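Local coordinates for RNA-binding protein RMD9, mitochondrial (Saccharomyces cerevisiae S288C, PDB 7A9X) that binds a dodecameric RNA motif in the 3'-UTR of mitochondrial mRNAs and takes part in their processing or stability, at residues Ile399-Leu408 against Tyr427-Ser438. Sequence-based numbering, arbitrary orientation.
Sequences IDEPFFNVML and YTLYHIPRTIIS. With nucleotides of chain B.
N405 uses both ends of its amide: OD1 takes the Y427 hydroxyl (OH to OD1 2.6 Å) in the carbonyl plane, while ND2 donates to O2 of U10 in chain B at 3.1 Å. E401 OE1 takes the other N-H of ND2 in the plane of the amide, which helps hold the amide's rotation. With chi1 at -67° its CG lies beside the backbone N, and the amide faces the RNA base. N405 is the fifth residue of a pentatricopeptide repeat, the position that in this family typically reads the base, consistent with its bond to U10; I437, just before the next repeat, sets CG2 over the face of the same uracil, near O2 and C2. Cutting N405 back to alanine would probably leave U10 O2 without this donor and the Y427 hydroxyl without its acceptor. E401, buried and extended beyond CG, accepts T435 N at OE2 nearly straight on the hydrogen (2.8 Å, 169°), from above the carboxylate plane; R434 NE forms a salt bridge with the same OE2 through a weak, long hydrogen bond. R434 lays its guanidinium over the face of Y427 and grips S438 OG side-on with NE and NH1. F404 points its edge at the Y427 face, a T-shaped pair with planes 66° apart. At the far end I399 CD1 sits over the Y430 ring, 3.7 Å from its centroid.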
loop_
_atom_site.group_PDB
_atom_site.type_symbol
_atom_site.label_atom_id
_atom_site.label_comp_id
_atom_site.label_asym_id
_atom_site.label_seq_id
_atom_site.Cartn_x
_atom_site.Cartn_y
_atom_site.Cartn_z
ATOM N N ILE A 399 -10.574 -3.559 -19.809
ATOM C CA ILE A 399 -9.566 -2.645 -19.288
ATOM C C ILE A 399 -10.158 -1.828 -18.148
ATOM O O ILE A 399 -11.275 -1.303 -18.247
ATOM C CB ILE A 399 -9.021 -1.743 -20.404
ATOM C CG1 ILE A 399 -8.370 -2.591 -21.498
ATOM C CG2 ILE A 399 -8.011 -0.758 -19.842
ATOM C CD1 ILE A 399 -7.730 -1.780 -22.600
ATOM N N ASP A 400 -9.420 -1.742 -17.050
ATOM C CA ASP A 400 -9.774 -0.889 -15.929
ATOM C C ASP A 400 -9.125 0.480 -16.093
ATOM O O ASP A 400 -8.151 0.649 -16.831
ATOM C CB ASP A 400 -9.330 -1.530 -14.616
ATOM C CG ASP A 400 -7.945 -2.141 -14.713
ATOM O OD1 ASP A 400 -7.783 -3.134 -15.453
ATOM O OD2 ASP A 400 -7.013 -1.615 -14.073
ATOM N N GLU A 401 -9.674 1.461 -15.390
ATOM C CA GLU A 401 -9.173 2.823 -15.524
ATOM C C GLU A 401 -7.745 2.995 -15.011
ATOM O O GLU A 401 -6.960 3.708 -15.651
ATOM C CB GLU A 401 -10.097 3.814 -14.816
ATOM C CG GLU A 401 -9.983 5.218 -15.377
ATOM C CD GLU A 401 -10.406 6.282 -14.394
ATOM O OE1 GLU A 401 -10.059 6.161 -13.197
ATOM O OE2 GLU A 401 -11.085 7.239 -14.822
ATOM N N PRO A 402 -7.359 2.402 -13.872
ATOM C CA PRO A 402 -5.967 2.572 -13.419
ATOM C C PRO A 402 -4.934 2.099 -14.429
ATOM O O PRO A 402 -3.823 2.640 -14.455
ATOM C CB PRO A 402 -5.918 1.745 -12.127
ATOM C CG PRO A 402 -7.303 1.802 -11.612
ATOM C CD PRO A 402 -8.168 1.723 -12.839
ATOM N N PHE A 403 -5.272 1.114 -15.266
ATOM C CA PHE A 403 -4.352 0.669 -16.310
ATOM C C PHE A 403 -3.915 1.835 -17.190
ATOM O O PHE A 403 -2.718 2.038 -17.422
ATOM C CB PHE A 403 -5.007 -0.428 -17.150
ATOM C CG PHE A 403 -4.184 -0.866 -18.333
ATOM C CD1 PHE A 403 -3.126 -1.748 -18.172
ATOM C CD2 PHE A 403 -4.475 -0.403 -19.610
ATOM C CE1 PHE A 403 -2.369 -2.156 -19.256
ATOM C CE2 PHE A 403 -3.723 -0.807 -20.699
ATOM C CZ PHE A 403 -2.669 -1.684 -20.523
ATOM N N PHE A 404 -4.874 2.620 -17.683
ATOM C CA PHE A 404 -4.543 3.779 -18.500
ATOM C C PHE A 404 -4.106 4.980 -17.668
ATOM O O PHE A 404 -3.353 5.821 -18.170
ATOM C CB PHE A 404 -5.733 4.159 -19.386
ATOM C CG PHE A 404 -5.822 3.358 -20.659
ATOM C CD1 PHE A 404 -4.803 3.418 -21.602
ATOM C CD2 PHE A 404 -6.925 2.561 -20.922
ATOM C CE1 PHE A 404 -4.879 2.689 -22.780
ATOM C CE2 PHE A 404 -7.010 1.829 -22.099
ATOM C CZ PHE A 404 -5.983 1.894 -23.029
ATOM N N ASN A 405 -4.549 5.074 -16.410
ATOM C CA ASN A 405 -4.110 6.172 -15.553
ATOM C C ASN A 405 -2.612 6.092 -15.275
ATOM O O ASN A 405 -1.902 7.101 -15.380
ATOM C CB ASN A 405 -4.899 6.172 -14.241
ATOM C CG ASN A 405 -6.373 6.494 -14.441
ATOM O OD1 ASN A 405 -6.764 7.065 -15.461
ATOM N ND2 ASN A 405 -7.195 6.132 -13.463
ATOM N N VAL A 406 -2.116 4.903 -14.922
ATOM C CA VAL A 406 -0.682 4.725 -14.698
ATOM C C VAL A 406 0.094 4.998 -15.980
ATOM O O VAL A 406 1.114 5.698 -15.970
ATOM C CB VAL A 406 -0.392 3.311 -14.161
ATOM C CG1 VAL A 406 1.105 3.096 -14.033
ATOM C CG2 VAL A 406 -1.079 3.097 -12.828
ATOM N N MET A 407 -0.379 4.449 -17.101
ATOM C CA MET A 407 0.285 4.666 -18.382
ATOM C C MET A 407 0.393 6.151 -18.704
ATOM O O MET A 407 1.469 6.638 -19.069
ATOM C CB MET A 407 -0.473 3.928 -19.487
ATOM C CG MET A 407 0.227 3.912 -20.835
ATOM S SD MET A 407 -0.827 3.277 -22.152
ATOM C CE MET A 407 -1.321 1.694 -21.481
ATOM N N LEU A 408 -0.711 6.889 -18.561
ATOM C CA LEU A 408 -0.707 8.314 -18.880
ATOM C C LEU A 408 0.190 9.097 -17.928
ATOM O O LEU A 408 0.910 10.007 -18.357
ATOM C CB LEU A 408 -2.133 8.861 -18.843
ATOM C CG LEU A 408 -2.291 10.352 -19.137
ATOM C CD1 LEU A 408 -1.736 10.691 -20.512
ATOM C CD2 LEU A 408 -3.748 10.762 -19.033
ATOM N N TYR A 427 -10.094 5.842 -23.292
ATOM C CA TYR A 427 -11.078 5.725 -22.221
ATOM C C TYR A 427 -12.468 5.459 -22.785
ATOM O O TYR A 427 -13.202 4.605 -22.274
ATOM C CB TYR A 427 -11.094 6.995 -21.367
ATOM C CG TYR A 427 -9.898 7.169 -20.460
ATOM C CD1 TYR A 427 -9.659 6.284 -19.420
ATOM C CD2 TYR A 427 -9.018 8.231 -20.634
ATOM C CE1 TYR A 427 -8.568 6.441 -18.583
ATOM C CE2 TYR A 427 -7.925 8.398 -19.804
ATOM C CZ TYR A 427 -7.704 7.502 -18.780
ATOM O OH TYR A 427 -6.616 7.670 -17.954
ATOM N N THR A 428 -12.841 6.182 -23.843
ATOM C CA THR A 428 -14.147 5.993 -24.460
ATOM C C THR A 428 -14.172 4.774 -25.375
ATOM O O THR A 428 -15.203 4.098 -25.470
ATOM C CB THR A 428 -14.536 7.250 -25.245
ATOM O OG1 THR A 428 -14.341 8.406 -24.422
ATOM C CG2 THR A 428 -16.000 7.186 -25.665
ATOM N N LEU A 429 -13.053 4.475 -26.042
ATOM C CA LEU A 429 -13.019 3.358 -26.980
ATOM C C LEU A 429 -13.263 2.033 -26.270
ATOM O O LEU A 429 -14.054 1.204 -26.733
ATOM C CB LEU A 429 -11.683 3.334 -27.723
ATOM C CG LEU A 429 -11.702 3.797 -29.180
ATOM C CD1 LEU A 429 -12.184 5.236 -29.279
ATOM C CD2 LEU A 429 -10.325 3.636 -29.803
ATOM N N TYR A 430 -12.590 1.813 -25.145
ATOM C CA TYR A 430 -12.731 0.579 -24.387
ATOM C C TYR A 430 -13.832 0.651 -23.335
ATOM O O TYR A 430 -13.961 -0.279 -22.532
ATOM C CB TYR A 430 -11.393 0.209 -23.742
ATOM C CG TYR A 430 -10.334 -0.166 -24.754
ATOM C CD1 TYR A 430 -10.204 -1.476 -25.196
ATOM C CD2 TYR A 430 -9.477 0.793 -25.281
ATOM C CE1 TYR A 430 -9.245 -1.824 -26.129
ATOM C CE2 TYR A 430 -8.514 0.454 -26.214
ATOM C CZ TYR A 430 -8.405 -0.855 -26.634
ATOM O OH TYR A 430 -7.450 -1.199 -27.563
ATOM N N HIS A 431 -14.627 1.721 -23.335
ATOM C CA HIS A 431 -15.775 1.890 -22.441
ATOM C C HIS A 431 -15.372 1.666 -20.981
ATOM O O HIS A 431 -15.832 0.747 -20.303
ATOM C CB HIS A 431 -16.917 0.955 -22.849
ATOM C CG HIS A 431 -17.325 1.096 -24.282
ATOM N ND1 HIS A 431 -16.959 0.188 -25.251
ATOM C CD2 HIS A 431 -18.061 2.042 -24.913
ATOM C CE1 HIS A 431 -17.457 0.563 -26.416
ATOM N NE2 HIS A 431 -18.129 1.685 -26.238
ATOM N N ILE A 432 -14.494 2.550 -20.519
ATOM C CA ILE A 432 -13.914 2.439 -19.184
ATOM C C ILE A 432 -14.815 3.119 -18.162
ATOM O O ILE A 432 -15.202 4.281 -18.356
ATOM C CB ILE A 432 -12.504 3.047 -19.140
ATOM C CG1 ILE A 432 -11.662 2.540 -20.309
ATOM C CG2 ILE A 432 -11.835 2.710 -17.827
ATOM C CD1 ILE A 432 -11.411 1.065 -20.266
ATOM N N PRO A 433 -15.178 2.442 -17.069
ATOM C CA PRO A 433 -15.820 3.144 -15.949
ATOM C C PRO A 433 -14.913 4.236 -15.408
ATOM O O PRO A 433 -13.836 3.947 -14.875
ATOM C CB PRO A 433 -16.055 2.031 -14.920
ATOM C CG PRO A 433 -16.063 0.764 -15.723
ATOM C CD PRO A 433 -15.091 0.990 -16.843
ATOM N N ARG A 434 -15.332 5.491 -15.543
ATOM C CA ARG A 434 -14.451 6.615 -15.262
ATOM C C ARG A 434 -14.501 7.009 -13.791
ATOM O O ARG A 434 -15.558 6.968 -13.155
ATOM C CB ARG A 434 -14.831 7.810 -16.137
ATOM C CG ARG A 434 -14.790 7.524 -17.631
ATOM C CD ARG A 434 -13.380 7.177 -18.089
ATOM N NE ARG A 434 -12.443 8.267 -17.834
ATOM C CZ ARG A 434 -12.238 9.286 -18.663
ATOM N NH1 ARG A 434 -11.368 10.237 -18.349
ATOM N NH2 ARG A 434 -12.906 9.359 -19.808
ATOM N N THR A 435 -13.342 7.376 -13.253
ATOM C CA THR A 435 -13.216 8.002 -11.944
ATOM C C THR A 435 -12.613 9.391 -12.119
ATOM O O THR A 435 -12.228 9.792 -13.220
ATOM C CB THR A 435 -12.347 7.169 -10.995
ATOM O OG1 THR A 435 -10.967 7.326 -11.348
ATOM C CG2 THR A 435 -12.723 5.701 -11.067
ATOM N N ILE A 436 -12.524 10.130 -11.010
ATOM C CA ILE A 436 -11.918 11.454 -11.054
ATOM C C ILE A 436 -10.410 11.410 -11.238
ATOM O O ILE A 436 -9.806 12.447 -11.533
ATOM C CB ILE A 436 -12.251 12.251 -9.778
ATOM C CG1 ILE A 436 -11.604 11.605 -8.553
ATOM C CG2 ILE A 436 -13.758 12.352 -9.592
ATOM C CD1 ILE A 436 -11.839 12.376 -7.268
ATOM N N ILE A 437 -9.786 10.239 -11.075
ATOM C CA ILE A 437 -8.335 10.139 -11.209
ATOM C C ILE A 437 -7.899 10.495 -12.625
ATOM O O ILE A 437 -6.939 11.251 -12.821
ATOM C CB ILE A 437 -7.850 8.731 -10.817
ATOM C CG1 ILE A 437 -8.443 8.300 -9.473
ATOM C CG2 ILE A 437 -6.326 8.687 -10.783
ATOM C CD1 ILE A 437 -8.033 9.160 -8.309
ATOM N N SER A 438 -8.591 9.955 -13.632
ATOM C CA SER A 438 -8.224 10.216 -15.020
ATOM C C SER A 438 -8.299 11.703 -15.339
ATOM O O SER A 438 -7.370 12.274 -15.924
ATOM C CB SER A 438 -9.132 9.420 -15.957
ATOM O OG SER A 438 -10.494 9.753 -15.740
ATOM P P U B 10 -0.002 4.684 -5.893
ATOM O OP1 U B 10 1.377 5.235 -5.851
ATOM O OP2 U B 10 -1.012 5.176 -4.921
ATOM O "O5'" U B 10 -0.571 4.909 -7.365
ATOM C "C5'" U B 10 0.258 4.757 -8.510
ATOM C "C4'" U B 10 -0.466 5.183 -9.761
ATOM O "O4'" U B 10 -1.682 4.408 -9.890
ATOM C "C3'" U B 10 -0.928 6.634 -9.789
ATOM O "O3'" U B 10 0.083 7.510 -10.263
ATOM C "C2'" U B 10 -2.158 6.599 -10.692
ATOM O "O2'" U B 10 -1.788 6.688 -12.059
ATOM C "C1'" U B 10 -2.719 5.201 -10.421
ATOM N N1 U B 10 -3.847 5.204 -9.461
ATOM C C2 U B 10 -5.128 5.175 -9.981
ATOM O O2 U B 10 -5.356 5.156 -11.178
ATOM N N3 U B 10 -6.132 5.169 -9.045
ATOM C C4 U B 10 -5.986 5.185 -7.673
ATOM O O4 U B 10 -6.989 5.177 -6.960
ATOM C C5 U B 10 -4.630 5.212 -7.214
ATOM C C6 U B 10 -3.633 5.218 -8.102
ATOM P P U B 11 0.705 8.637 -9.301
ATOM O OP1 U B 11 1.941 9.161 -9.941
ATOM O OP2 U B 11 0.779 8.079 -7.927
ATOM O "O5'" U B 11 -0.391 9.795 -9.307
ATOM C "C5'" U B 11 -0.653 10.551 -10.478
ATOM C "C4'" U B 11 -1.835 11.466 -10.290
ATOM O "O4'" U B 11 -3.051 10.681 -10.166
ATOM C "C3'" U B 11 -1.825 12.322 -9.034
ATOM O "O3'" U B 11 -1.009 13.473 -9.150
ATOM C "C2'" U B 11 -3.302 12.633 -8.836
ATOM O "O2'" U B 11 -3.728 13.650 -9.729
ATOM C "C1'" U B 11 -3.943 11.314 -9.271
ATOM N N1 U B 11 -4.176 10.409 -8.125
ATOM C C2 U B 11 -5.238 10.682 -7.282
ATOM O O2 U B 11 -5.990 11.630 -7.438
ATOM N N3 U B 11 -5.392 9.795 -6.246
ATOM C C4 U B 11 -4.607 8.692 -5.975
ATOM O O4 U B 11 -4.868 7.987 -4.999
ATOM C C5 U B 11 -3.530 8.481 -6.891
ATOM C C6 U B 11 -3.357 9.326 -7.909
#